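Local coordinates for phenylacetic acid degradation-related protein (Ralstonia eutropha JMP134, PDB 2PIM) that probably hydrolyses fatty acyl-CoA thioesters, as a hotdog-fold member of the PaaI-like thioesterase family, at residues A45-L50 against A96-L101; L90-P95 against L127-T132; M71-T76 against A105-R110. All coordinates share one frame; numbering follows the deposited sequence. Where two conformers were deposited one is given.

Contact 1. Residues A45-L50 against A96-L101; sequences ATDAFL and AQAGLL
Two backbone hydrogen bonds carry the polar part of this contact, and both belong to A45 and G99, an antiparallel hydrogen-bonded pair. A45 N donates to G99 O at 2.9 Å along a nearly straight line (165° at the hydrogen), reaching the oxygen from above the carbonyl plane. The return bond, G99 N to A45 O at 3.0 Å, lies in the carbonyl plane and uses a lone pair. A98 CA, 3.5 Å from A45 O, adds a CA-H...O contact to the same acceptor. G99 suits its place because its positive phi of 133° would press a side chain against the preceding carbonyl oxygen.

The apolar contacts are small. A45 CB meets L101 CD1 at 3.8 Å; the leucine, two residues beyond G99, spans the distance to the short alanine side chain. The A98 methyl lies alongside the loop, with A98 CB 3.6 Å from D47 OD1, a plain van der Waals touch. L50 CD2 comes loosely up to the same residue, 4.4 Å from A98 CB.

Within 45-50, the chain leaves the strand through a short 3-10 turn, closed by F49 N bonding to T46 O. T46 OG1 sits over the centre of the F49 ring, 3.5 Å above its plane.

The pair joins the end of strand 38-45 to the start of strand 99-107. A45 packs on M64 and L101 on L61, both of helix 58-75, L101 reaches L121 of strand 114-123, and A48 O bonds to T24 OG1 of the second subunit.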
ATOM      1  N   ALA A  45       8.984  -8.476   4.928  1.00 31.62           N
ATOM      2  CA  ALA A  45       9.305  -7.062   4.925  1.00 30.54           C
ATOM      3  C   ALA A  45      10.842  -6.967   4.949  1.00 28.34           C
ATOM      4  O   ALA A  45      11.484  -7.541   5.821  1.00 28.04           O
ATOM      5  CB  ALA A  45       8.668  -6.367   6.130  1.00 29.22           C
ATOM      6  N   THR A  46      11.427  -6.276   3.974  1.00 28.25           N
ATOM      7  CA  THR A  46      12.883  -6.096   3.928  1.00 27.01           C
ATOM      8  C   THR A  46      13.298  -4.788   4.595  1.00 26.19           C
ATOM      9  O   THR A  46      12.447  -3.978   4.936  1.00 24.10           O
ATOM     10  CB  THR A  46      13.389  -6.160   2.499  1.00 26.94           C
ATOM     11  OG1 THR A  46      12.849  -5.069   1.742  1.00 28.84           O
ATOM     12  CG2 THR A  46      12.977  -7.508   1.868  1.00 29.34           C
ATOM     13  N   ASP A  47      14.600  -4.579   4.807  1.00 24.90           N
ATOM     14  CA  ASP A  47      15.077  -3.321   5.385  1.00 27.83           C
ATOM     15  C   ASP A  47      14.711  -2.127   4.439  1.00 28.29           C
ATOM     16  O   ASP A  47      14.636  -0.973   4.864  1.00 30.24           O
ATOM     17  CB  ASP A  47      16.587  -3.368   5.663  1.00 27.62           C
ATOM     18  CG  ASP A  47      16.971  -4.276   6.863  1.00 34.33           C
ATOM     19  OD1 ASP A  47      16.141  -4.557   7.759  1.00 34.37           O
ATOM     20  OD2 ASP A  47      18.159  -4.680   6.918  1.00 42.36           O
ATOM     21  N   ALA A  48      14.443  -2.447   3.174  1.00 26.06           N
ATOM     22  CA  ALA A  48      14.079  -1.483   2.173  1.00 26.06           C
ATOM     23  C   ALA A  48      12.668  -0.929   2.338  1.00 26.91           C
ATOM     24  O   ALA A  48      12.284  -0.003   1.645  1.00 26.34           O
ATOM     25  CB  ALA A  48      14.213  -2.123   0.824  1.00 25.67           C
ATOM     26  N   PHE A  49      11.868  -1.522   3.213  1.00 28.94           N
ATOM     27  CA  PHE A  49      10.489  -1.120   3.364  1.00 28.09           C
ATOM     28  C   PHE A  49      10.280  -0.343   4.655  1.00 27.33           C
ATOM     29  O   PHE A  49       9.138  -0.087   5.036  1.00 27.62           O
ATOM     30  CB  PHE A  49       9.564  -2.337   3.421  1.00 28.77           C
ATOM     31  CG  PHE A  49       9.568  -3.203   2.205  1.00 24.73           C
ATOM     32  CD1 PHE A  49      10.139  -2.813   1.011  1.00 27.47           C
ATOM     33  CD2 PHE A  49       8.954  -4.451   2.276  1.00 25.28           C
ATOM     34  CE1 PHE A  49      10.117  -3.667  -0.095  1.00 25.91           C
ATOM     35  CE2 PHE A  49       8.918  -5.302   1.191  1.00 25.51           C
ATOM     36  CZ  PHE A  49       9.494  -4.917   0.008  1.00 29.90           C
ATOM     37  N   LEU A  50      11.374   0.021   5.307  1.00 29.18           N
ATOM     38  CA  LEU A  50      11.362   0.635   6.635  1.00 30.53           C
ATOM     39  C   LEU A  50      11.297   2.162   6.616  1.00 32.11           C
ATOM     40  O   LEU A  50      11.852   2.829   5.723  1.00 29.28           O
ATOM     41  CB  LEU A  50      12.583   0.196   7.448  1.00 28.28           C
ATOM     42  CG  LEU A  50      12.747  -1.318   7.627  1.00 29.35           C
ATOM     43  CD1 LEU A  50      13.925  -1.622   8.512  1.00 28.21           C
ATOM     44  CD2 LEU A  50      11.488  -1.992   8.181  1.00 31.73           C
ATOM     45  N   ALA A  96       5.172  -3.122  12.725  1.00 33.50           N
ATOM     46  CA  ALA A  96       5.818  -4.325  12.239  1.00 33.18           C
ATOM     47  C   ALA A  96       7.312  -4.054  12.107  1.00 32.67           C
ATOM     48  O   ALA A  96       7.748  -2.905  11.959  1.00 32.93           O
ATOM     49  CB  ALA A  96       5.240  -4.740  10.906  1.00 33.51           C
ATOM     50  N   GLN A  97       8.092  -5.121  12.157  0.50 32.92           N
ATOM     51  CA  GLN A  97       9.525  -5.039  11.997  0.50 32.52           C
ATOM     52  C   GLN A  97       9.873  -5.805  10.730  0.50 31.06           C
ATOM     53  O   GLN A  97       9.050  -6.566  10.207  0.50 31.05           O
ATOM     54  CB  GLN A  97      10.222  -5.649  13.217  0.50 33.71           C
ATOM     55  CG  GLN A  97       9.515  -5.424  14.568  0.50 38.02           C
ATOM     56  CD  GLN A  97       9.368  -3.952  14.947  0.50 43.31           C
ATOM     57  OE1 GLN A  97      10.129  -3.102  14.487  0.50 47.15           O
ATOM     58  NE2 GLN A  97       8.385  -3.650  15.798  0.50 41.56           N
ATOM     59  N   ALA A  98      11.087  -5.607  10.236  1.00 29.94           N
ATOM     60  CA  ALA A  98      11.600  -6.422   9.134  1.00 29.86           C
ATOM     61  C   ALA A  98      11.527  -7.896   9.512  1.00 28.76           C
ATOM     62  O   ALA A  98      11.804  -8.277  10.662  1.00 30.37           O
ATOM     63  CB  ALA A  98      13.032  -6.057   8.804  1.00 28.88           C
ATOM     64  N   GLY A  99      11.190  -8.728   8.532  1.00 27.56           N
ATOM     65  CA  GLY A  99      11.065 -10.160   8.754  1.00 26.71           C
ATOM     66  C   GLY A  99       9.777 -10.682   8.149  1.00 26.71           C
ATOM     67  O   GLY A  99       9.116  -9.986   7.378  1.00 29.25           O
ATOM     68  N   LEU A 100       9.445 -11.921   8.481  1.00 26.83           N
ATOM     69  CA  LEU A 100       8.240 -12.584   7.997  1.00 27.43           C
ATOM     70  C   LEU A 100       6.951 -11.986   8.587  1.00 26.33           C
ATOM     71  O   LEU A 100       6.920 -11.563   9.736  1.00 28.22           O
ATOM     72  CB  LEU A 100       8.277 -14.061   8.353  1.00 28.21           C
ATOM     73  CG  LEU A 100       8.842 -15.089   7.388  1.00 32.31           C
ATOM     74  CD1 LEU A 100       9.014 -16.395   8.153  1.00 30.69           C
ATOM     75  CD2 LEU A 100       7.909 -15.262   6.207  1.00 32.18           C
ATOM     76  N   LEU A 101       5.899 -11.988   7.774  1.00 25.74           N
ATOM     77  CA  LEU A 101       4.525 -11.717   8.204  1.00 27.08           C
ATOM     78  C   LEU A 101       3.643 -12.748   7.560  1.00 27.28           C
ATOM     79  O   LEU A 101       4.005 -13.353   6.563  1.00 29.71           O
ATOM     80  CB  LEU A 101       4.021 -10.315   7.788  1.00 26.91           C
ATOM     81  CG  LEU A 101       4.808  -9.095   8.326  1.00 26.52           C
ATOM     82  CD1 LEU A 101       5.896  -8.621   7.380  1.00 29.21           C
ATOM     83  CD2 LEU A 101       3.881  -7.966   8.627  1.00 29.44           C
TER

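Contact 2. Residues L90-P95 against L127-T132; sequences LSFLRP and LVATAT
L93 lays its side chain beside that of L127, both pointing the same way, with L93 CD2 3.8 Å from L127 CD1; these leucines offer each other methyls beside the strand. R94, extended from CG to NE, crosses L127 obliquely and is long enough to run alongside the L127 carbonyl. R94 NH1 donates to L127 O at 3.0 Å, in the guanidinium plane and on a carbonyl lone pair, so the flat group is held edge-on. V128 O accepts two bonds, from L93 N and from R94 N, each donor above the carbonyl plane; this forked grip holds the chain as it leaves the strand.

Earlier in segment 90-95, S91 pairs with T130, S91 N to T130 O at 2.9 Å and T130 N to S91 O at 2.8 Å. Their short side chains share one face, S91 CB touching T130 OG1. On the other face L90 CD2 packs on A131 CB at 3.8 Å, and the small A129 and A131 let L65 of helix 58-75 approach.

V128 and A129 both face L121, a classic beta bulge. The antiparallel strands belong to the helix-wrapping sheet of the hotdog fold, which runs on through L90 and S91 into the second subunit.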
ATOM      1  N   LEU A  90      -7.290   0.440   4.769  1.00 27.62           N
ATOM      2  CA  LEU A  90      -6.228  -0.139   5.575  1.00 28.08           C
ATOM      3  C   LEU A  90      -6.250   0.475   6.954  1.00 28.29           C
ATOM      4  O   LEU A  90      -6.371   1.664   7.068  1.00 24.12           O
ATOM      5  CB  LEU A  90      -4.863   0.204   4.970  1.00 28.51           C
ATOM      6  CG  LEU A  90      -4.664  -0.271   3.543  1.00 27.91           C
ATOM      7  CD1 LEU A  90      -3.341   0.308   3.013  1.00 29.80           C
ATOM      8  CD2 LEU A  90      -4.713  -1.790   3.414  1.00 29.83           C
ATOM      9  N   SER A  91      -6.151  -0.367   7.979  1.00 29.73           N
ATOM     10  CA  SER A  91      -6.091   0.052   9.350  1.00 28.77           C
ATOM     11  C   SER A  91      -4.792  -0.511   9.862  1.00 29.98           C
ATOM     12  O   SER A  91      -4.497  -1.715   9.677  1.00 30.01           O
ATOM     13  CB  SER A  91      -7.277  -0.498  10.183  1.00 28.37           C
ATOM     14  OG  SER A  91      -8.528  -0.069   9.679  1.00 35.98           O
ATOM     15  N   PHE A  92      -4.049   0.362  10.530  1.00 25.00           N
ATOM     16  CA  PHE A  92      -2.732   0.081  11.049  1.00 28.55           C
ATOM     17  C   PHE A  92      -2.842   0.061  12.555  1.00 27.33           C
ATOM     18  O   PHE A  92      -3.166   1.066  13.150  1.00 23.12           O
ATOM     19  CB  PHE A  92      -1.735   1.172  10.613  1.00 28.97           C
ATOM     20  CG  PHE A  92      -1.675   1.355   9.125  1.00 28.81           C
ATOM     21  CD1 PHE A  92      -1.262   0.312   8.318  1.00 28.87           C
ATOM     22  CD2 PHE A  92      -2.062   2.548   8.528  1.00 34.88           C
ATOM     23  CE1 PHE A  92      -1.244   0.437   6.948  1.00 31.66           C
ATOM     24  CE2 PHE A  92      -2.019   2.688   7.137  1.00 34.35           C
ATOM     25  CZ  PHE A  92      -1.622   1.621   6.352  1.00 29.79           C
ATOM     26  N   LEU A  93      -2.540  -1.090  13.135  1.00 27.05           N
ATOM     27  CA  LEU A  93      -2.938  -1.443  14.462  1.00 29.57           C
ATOM     28  C   LEU A  93      -1.729  -1.440  15.366  1.00 29.75           C
ATOM     29  O   LEU A  93      -1.780  -0.886  16.467  1.00 31.80           O
ATOM     30  CB  LEU A  93      -3.550  -2.842  14.405  1.00 30.05           C
ATOM     31  CG  LEU A  93      -5.084  -3.017  14.329  1.00 35.86           C
ATOM     32  CD1 LEU A  93      -5.765  -2.123  13.375  1.00 39.27           C
ATOM     33  CD2 LEU A  93      -5.426  -4.457  14.017  1.00 35.28           C
ATOM     34  N   ARG A  94      -0.664  -2.109  14.901  1.00 28.19           N
ATOM     35  CA  ARG A  94       0.601  -2.251  15.619  1.00 30.96           C
ATOM     36  C   ARG A  94       1.771  -2.178  14.662  1.00 30.73           C
ATOM     37  O   ARG A  94       1.646  -2.587  13.509  1.00 32.93           O
ATOM     38  CB  ARG A  94       0.697  -3.610  16.319  1.00 28.97           C
ATOM     39  CG  ARG A  94      -0.428  -3.903  17.237  1.00 31.95           C
ATOM     40  CD  ARG A  94      -0.318  -5.285  17.846  1.00 36.22           C
ATOM     41  NE  ARG A  94      -1.291  -5.407  18.932  1.00 38.76           N
ATOM     42  CZ  ARG A  94      -2.578  -5.714  18.780  1.00 41.48           C
ATOM     43  NH1 ARG A  94      -3.093  -5.969  17.579  1.00 37.35           N
ATOM     44  NH2 ARG A  94      -3.366  -5.777  19.848  1.00 48.55           N
ATOM     45  N   PRO A  95       2.921  -1.710  15.152  1.00 34.17           N
ATOM     46  CA  PRO A  95       4.116  -1.629  14.316  1.00 34.74           C
ATOM     47  C   PRO A  95       4.688  -3.006  13.959  1.00 33.84           C
ATOM     48  O   PRO A  95       4.622  -3.947  14.753  1.00 33.83           O
ATOM     49  CB  PRO A  95       5.092  -0.809  15.182  1.00 35.90           C
ATOM     50  CG  PRO A  95       4.666  -1.065  16.556  1.00 37.37           C
ATOM     51  CD  PRO A  95       3.186  -1.236  16.532  1.00 31.33           C
ATOM     52  N   LEU A 127      -1.704  -9.057  15.387  1.00 32.12           N
ATOM     53  CA  LEU A 127      -2.209  -8.341  14.210  1.00 34.50           C
ATOM     54  C   LEU A 127      -1.495  -7.042  14.091  1.00 32.85           C
ATOM     55  O   LEU A 127      -1.540  -6.259  15.017  1.00 30.47           O
ATOM     56  CB  LEU A 127      -3.663  -7.956  14.352  1.00 34.48           C
ATOM     57  CG  LEU A 127      -4.741  -8.857  13.798  1.00 41.50           C
ATOM     58  CD1 LEU A 127      -6.094  -8.218  14.117  1.00 42.00           C
ATOM     59  CD2 LEU A 127      -4.568  -9.047  12.327  1.00 51.06           C
ATOM     60  N   VAL A 128      -0.877  -6.785  12.946  1.00 30.85           N
ATOM     61  CA  VAL A 128      -0.276  -5.472  12.732  1.00 28.59           C
ATOM     62  C   VAL A 128      -1.176  -4.525  11.911  1.00 28.81           C
ATOM     63  O   VAL A 128      -1.158  -3.294  12.121  1.00 27.31           O
ATOM     64  CB  VAL A 128       1.146  -5.593  12.175  1.00 29.56           C
ATOM     65  CG1 VAL A 128       2.035  -6.318  13.198  1.00 29.05           C
ATOM     66  CG2 VAL A 128       1.196  -6.317  10.861  1.00 34.00           C
ATOM     67  N   ALA A 129      -1.950  -5.086  10.985  1.00 25.09           N
ATOM     68  CA  ALA A 129      -2.774  -4.291  10.138  1.00 24.79           C
ATOM     69  C   ALA A 129      -3.928  -5.126   9.613  1.00 27.79           C
ATOM     70  O   ALA A 129      -3.805  -6.349   9.492  1.00 28.46           O
ATOM     71  CB  ALA A 129      -1.952  -3.740   8.972  1.00 23.37           C
ATOM     72  N   THR A 130      -5.045  -4.457   9.328  1.00 29.12           N
ATOM     73  CA  THR A 130      -6.167  -5.088   8.644  1.00 32.22           C
ATOM     74  C   THR A 130      -6.569  -4.327   7.395  1.00 29.37           C
ATOM     75  O   THR A 130      -6.224  -3.154   7.233  1.00 28.28           O
ATOM     76  CB  THR A 130      -7.382  -5.222   9.583  1.00 30.94           C
ATOM     77  OG1 THR A 130      -7.753  -3.954  10.046  1.00 36.94           O
ATOM     78  CG2 THR A 130      -7.052  -6.058  10.785  1.00 29.31           C
ATOM     79  N   ALA A 131      -7.362  -4.989   6.563  1.00 27.56           N
ATOM     80  CA  ALA A 131      -7.907  -4.412   5.371  1.00 25.75           C
ATOM     81  C   ALA A 131      -9.321  -4.883   5.030  1.00 28.54           C
ATOM     82  O   ALA A 131      -9.732  -6.001   5.348  1.00 25.49           O
ATOM     83  CB  ALA A 131      -7.035  -4.731   4.193  1.00 30.83           C
ATOM     84  N   THR A 132     -10.011  -4.018   4.289  1.00 27.54           N
ATOM     85  CA  THR A 132     -11.226  -4.333   3.589  1.00 32.64           C
ATOM     86  C   THR A 132     -11.014  -3.964   2.131  1.00 30.66           C
ATOM     87  O   THR A 132     -10.679  -2.817   1.822  1.00 32.63           O
ATOM     88  CB  THR A 132     -12.387  -3.469   4.207  1.00 35.21           C
ATOM     89  OG1 THR A 132     -12.673  -3.964   5.523  1.00 44.89           O
ATOM     90  CG2 THR A 132     -13.633  -3.536   3.356  1.00 40.10           C
TER

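Contact 3. Residues M71-T76 against A105-R110; sequences MLVTAT and ARLERR
The axis of helix segment 71-75 passes strand segment 105-107 at 8.8 Å, with their directions 49° apart, and beyond L107 the chain turns a corner at E108 into strand 109-110. At such a spacing side chains must bridge the gap, and L72 does most of the work. With CG anti to the backbone N (chi1 171°), L72 CD2 reaches the strand, 3.7 Å from A105 CB and 3.6 Å from L107 N. A105 suits its place because its single methyl lets the leucine lie close to the backbone.

L107 crosses L72 obliquely, L72 CD2 lying 3.9 Å from L107 CG, and L107 CD1 meets T76 CG2 tip to tip at 3.9 Å. Threonine suits position 76 on both counts: its methyl faces the leucine, while T76 OG1 donates to V73 O at 2.7 Å, a carbonyl that also accepts from T76 N. R110, bent at chi3, brings its guanidinium over the same spot; L107 CD1 lies 3.5 Å above its plane, offset toward the rim, and T76 CG2 is near NH1. R110 NH2 donates a hydrogen bond to L34 O.

Around this patch, V73 leans on V117 of strand 114-123, T76 touches the L34 loop, and A75 packs against F8 of helix 7-12. Strand 99-107 is flanked by strands 38-45 and 114-123, to which A105 and R106 are hydrogen-bonded through L39 and V118.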
HETATM    1  N   MSE A  71      -5.540 -12.096  -4.306  1.00 29.89           N
HETATM    2  CA  MSE A  71      -5.206 -13.508  -4.595  1.00 27.85           C
HETATM    3  C   MSE A  71      -6.397 -14.402  -4.292  1.00 25.61           C
HETATM    4  O   MSE A  71      -6.796 -15.280  -5.104  1.00 21.16           O
HETATM    5  CB  MSE A  71      -3.985 -14.005  -3.791  1.00 29.73           C
HETATM    6  CG  MSE A  71      -2.596 -13.745  -4.418  1.00 38.91           C
HETATM    7 SE   MSE A  71      -2.455 -14.288  -6.312  0.75 38.20          SE
HETATM    8  CE  MSE A  71      -3.007 -12.536  -7.207  1.00 38.12           C
ATOM      9  N   LEU A  72      -6.970 -14.193  -3.120  1.00 24.53           N
ATOM     10  CA  LEU A  72      -8.163 -14.968  -2.742  1.00 25.71           C
ATOM     11  C   LEU A  72      -9.288 -14.816  -3.811  1.00 24.23           C
ATOM     12  O   LEU A  72      -9.827 -15.807  -4.302  1.00 26.69           O
ATOM     13  CB  LEU A  72      -8.632 -14.585  -1.343  1.00 22.07           C
ATOM     14  CG  LEU A  72      -9.999 -15.202  -0.993  1.00 26.35           C
ATOM     15  CD1 LEU A  72     -10.054 -16.707  -1.214  1.00 21.42           C
ATOM     16  CD2 LEU A  72     -10.314 -14.841   0.413  1.00 24.08           C
ATOM     17  N   VAL A  73      -9.570 -13.578  -4.216  1.00 24.60           N
ATOM     18  CA  VAL A  73     -10.600 -13.337  -5.222  1.00 25.61           C
ATOM     19  C   VAL A  73     -10.275 -14.062  -6.490  1.00 25.86           C
ATOM     20  O   VAL A  73     -11.138 -14.732  -7.042  1.00 26.00           O
ATOM     21  CB  VAL A  73     -10.817 -11.843  -5.545  1.00 26.64           C
ATOM     22  CG1 VAL A  73     -11.869 -11.680  -6.627  1.00 29.72           C
ATOM     23  CG2 VAL A  73     -11.217 -11.090  -4.292  1.00 27.62           C
ATOM     24  N   THR A  74      -9.024 -13.938  -6.945  1.00 27.68           N
ATOM     25  CA  THR A  74      -8.551 -14.600  -8.193  1.00 25.12           C
ATOM     26  C   THR A  74      -8.686 -16.106  -8.151  1.00 23.47           C
ATOM     27  O   THR A  74      -9.122 -16.747  -9.133  1.00 23.68           O
ATOM     28  CB  THR A  74      -7.085 -14.171  -8.496  1.00 25.57           C
ATOM     29  OG1 THR A  74      -7.069 -12.752  -8.627  1.00 24.21           O
ATOM     30  CG2 THR A  74      -6.565 -14.769  -9.789  1.00 27.79           C
ATOM     31  N   ALA A  75      -8.329 -16.684  -7.015  1.00 21.76           N
ATOM     32  CA  ALA A  75      -8.527 -18.116  -6.796  1.00 24.40           C
ATOM     33  C   ALA A  75      -9.932 -18.624  -7.123  1.00 24.26           C
ATOM     34  O   ALA A  75     -10.078 -19.777  -7.536  1.00 27.83           O
ATOM     35  CB  ALA A  75      -8.171 -18.477  -5.381  1.00 25.15           C
ATOM     36  N   THR A  76     -10.955 -17.779  -6.932  1.00 25.59           N
ATOM     37  CA  THR A  76     -12.357 -18.161  -7.177  1.00 26.65           C
ATOM     38  C   THR A  76     -12.811 -17.982  -8.640  1.00 27.18           C
ATOM     39  O   THR A  76     -13.873 -18.455  -9.004  1.00 26.76           O
ATOM     40  CB  THR A  76     -13.373 -17.439  -6.217  1.00 24.74           C
ATOM     41  OG1 THR A  76     -13.500 -16.044  -6.545  1.00 28.84           O
ATOM     42  CG2 THR A  76     -12.942 -17.562  -4.798  1.00 31.82           C
ATOM     43  N   ALA A 105      -6.693 -13.915   4.270  1.00 29.81           N
ATOM     44  CA  ALA A 105      -7.844 -13.322   3.625  1.00 27.97           C
ATOM     45  C   ALA A 105      -9.083 -14.193   3.840  1.00 27.77           C
ATOM     46  O   ALA A 105      -8.963 -15.412   3.976  1.00 27.92           O
ATOM     47  CB  ALA A 105      -7.575 -13.113   2.151  1.00 29.22           C
ATOM     48  N   ARG A 106     -10.246 -13.535   3.936  0.50 26.99           N
ATOM     49  CA  ARG A 106     -11.568 -14.174   3.954  0.50 27.18           C
ATOM     50  C   ARG A 106     -12.533 -13.364   3.085  0.50 26.08           C
ATOM     51  O   ARG A 106     -12.595 -12.133   3.204  0.50 23.07           O
ATOM     52  CB  ARG A 106     -12.162 -14.241   5.383  0.50 28.10           C
ATOM     53  CG  ARG A 106     -13.584 -14.847   5.433  0.50 27.57           C
ATOM     54  CD  ARG A 106     -14.298 -14.818   6.804  0.50 28.95           C
ATOM     55  NE  ARG A 106     -15.031 -13.573   7.096  0.50 30.60           N
ATOM     56  CZ  ARG A 106     -14.562 -12.579   7.849  0.50 29.11           C
ATOM     57  NH1 ARG A 106     -13.361 -12.636   8.404  0.50 42.10           N
ATOM     58  NH2 ARG A 106     -15.293 -11.513   8.054  0.50 29.60           N
ATOM     59  N   LEU A 107     -13.310 -14.062   2.261  1.00 23.57           N
ATOM     60  CA  LEU A 107     -14.446 -13.464   1.540  1.00 24.96           C
ATOM     61  C   LEU A 107     -15.655 -13.220   2.445  1.00 23.32           C
ATOM     62  O   LEU A 107     -16.213 -14.155   2.975  1.00 23.43           O
ATOM     63  CB  LEU A 107     -14.900 -14.383   0.379  1.00 19.45           C
ATOM     64  CG  LEU A 107     -13.984 -14.296  -0.832  1.00 22.45           C
ATOM     65  CD1 LEU A 107     -14.112 -15.506  -1.730  1.00 26.22           C
ATOM     66  CD2 LEU A 107     -14.236 -13.008  -1.591  1.00 23.96           C
ATOM     67  N   GLU A 108     -16.067 -11.965   2.610  1.00 27.54           N
ATOM     68  CA  GLU A 108     -17.310 -11.651   3.306  1.00 29.81           C
ATOM     69  C   GLU A 108     -18.492 -11.793   2.392  1.00 28.66           C
ATOM     70  O   GLU A 108     -19.574 -12.037   2.870  1.00 28.50           O
ATOM     71  CB  GLU A 108     -17.342 -10.218   3.830  1.00 30.09           C
ATOM     72  CG  GLU A 108     -16.415  -9.966   4.960  1.00 46.53           C
ATOM     73  CD  GLU A 108     -17.109  -9.818   6.286  1.00 47.96           C
ATOM     74  OE1 GLU A 108     -17.887 -10.733   6.647  1.00 47.87           O
ATOM     75  OE2 GLU A 108     -16.829  -8.801   6.971  1.00 52.09           O
ATOM     76  N   ARG A 109     -18.292 -11.540   1.108  1.00 27.11           N
ATOM     77  CA  ARG A 109     -19.319 -11.764   0.108  1.00 28.44           C
ATOM     78  C   ARG A 109     -18.697 -11.947  -1.254  1.00 27.35           C
ATOM     79  O   ARG A 109     -17.798 -11.211  -1.611  1.00 27.26           O
ATOM     80  CB  ARG A 109     -20.272 -10.572   0.045  1.00 29.63           C
ATOM     81  CG  ARG A 109     -21.299 -10.722  -1.091  1.00 30.09           C
ATOM     82  CD  ARG A 109     -22.650 -10.140  -0.764  1.00 30.46           C
ATOM     83  NE  ARG A 109     -23.633 -10.608  -1.745  1.00 40.47           N
ATOM     84  CZ  ARG A 109     -23.770 -10.123  -2.980  1.00 40.14           C
ATOM     85  NH1 ARG A 109     -22.998  -9.127  -3.421  1.00 46.83           N
ATOM     86  NH2 ARG A 109     -24.670 -10.654  -3.787  1.00 33.35           N
ATOM     87  N   ARG A 110     -19.175 -12.946  -1.974  1.00 30.00           N
ATOM     88  CA  ARG A 110     -18.834 -13.210  -3.368  1.00 32.96           C
ATOM     89  C   ARG A 110     -20.030 -12.886  -4.228  1.00 28.68           C
ATOM     90  O   ARG A 110     -20.900 -13.708  -4.332  1.00 28.35           O
ATOM     91  CB  ARG A 110     -18.640 -14.701  -3.592  1.00 31.45           C
ATOM     92  CG  ARG A 110     -17.502 -15.280  -2.887  1.00 41.62           C
ATOM     93  CD  ARG A 110     -17.269 -16.733  -3.377  1.00 41.62           C
ATOM     94  NE  ARG A 110     -16.948 -17.550  -2.212  1.00 50.02           N
ATOM     95  CZ  ARG A 110     -16.300 -18.700  -2.229  1.00 45.62           C
ATOM     96  NH1 ARG A 110     -15.883 -19.254  -3.373  1.00 51.08           N
ATOM     97  NH2 ARG A 110     -16.077 -19.288  -1.066  1.00 49.19           N
TER

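Along the chain the segments come in the order 45-50, 71-76, 90-95, 96-101, 105-110 and 127-132, so all three contacts interlock. Contacts 1 and 3 use opposite ends of strand 99-107, their centres about 25 Å apart on opposite sides of the chain's centre. Contact 2 lies about 15 Å from contact 1 and about 19 Å from contact 3, centre to centre. It touches contact 1 where L101 CD2 and A96 CB pack on V128, while about 7 Å separates its nearest atoms from contact 3. All reach one curled antiparallel sheet against helix 58-75, as expected of a hotdog fold, and contacts 1 and 2 also meet the second subunit.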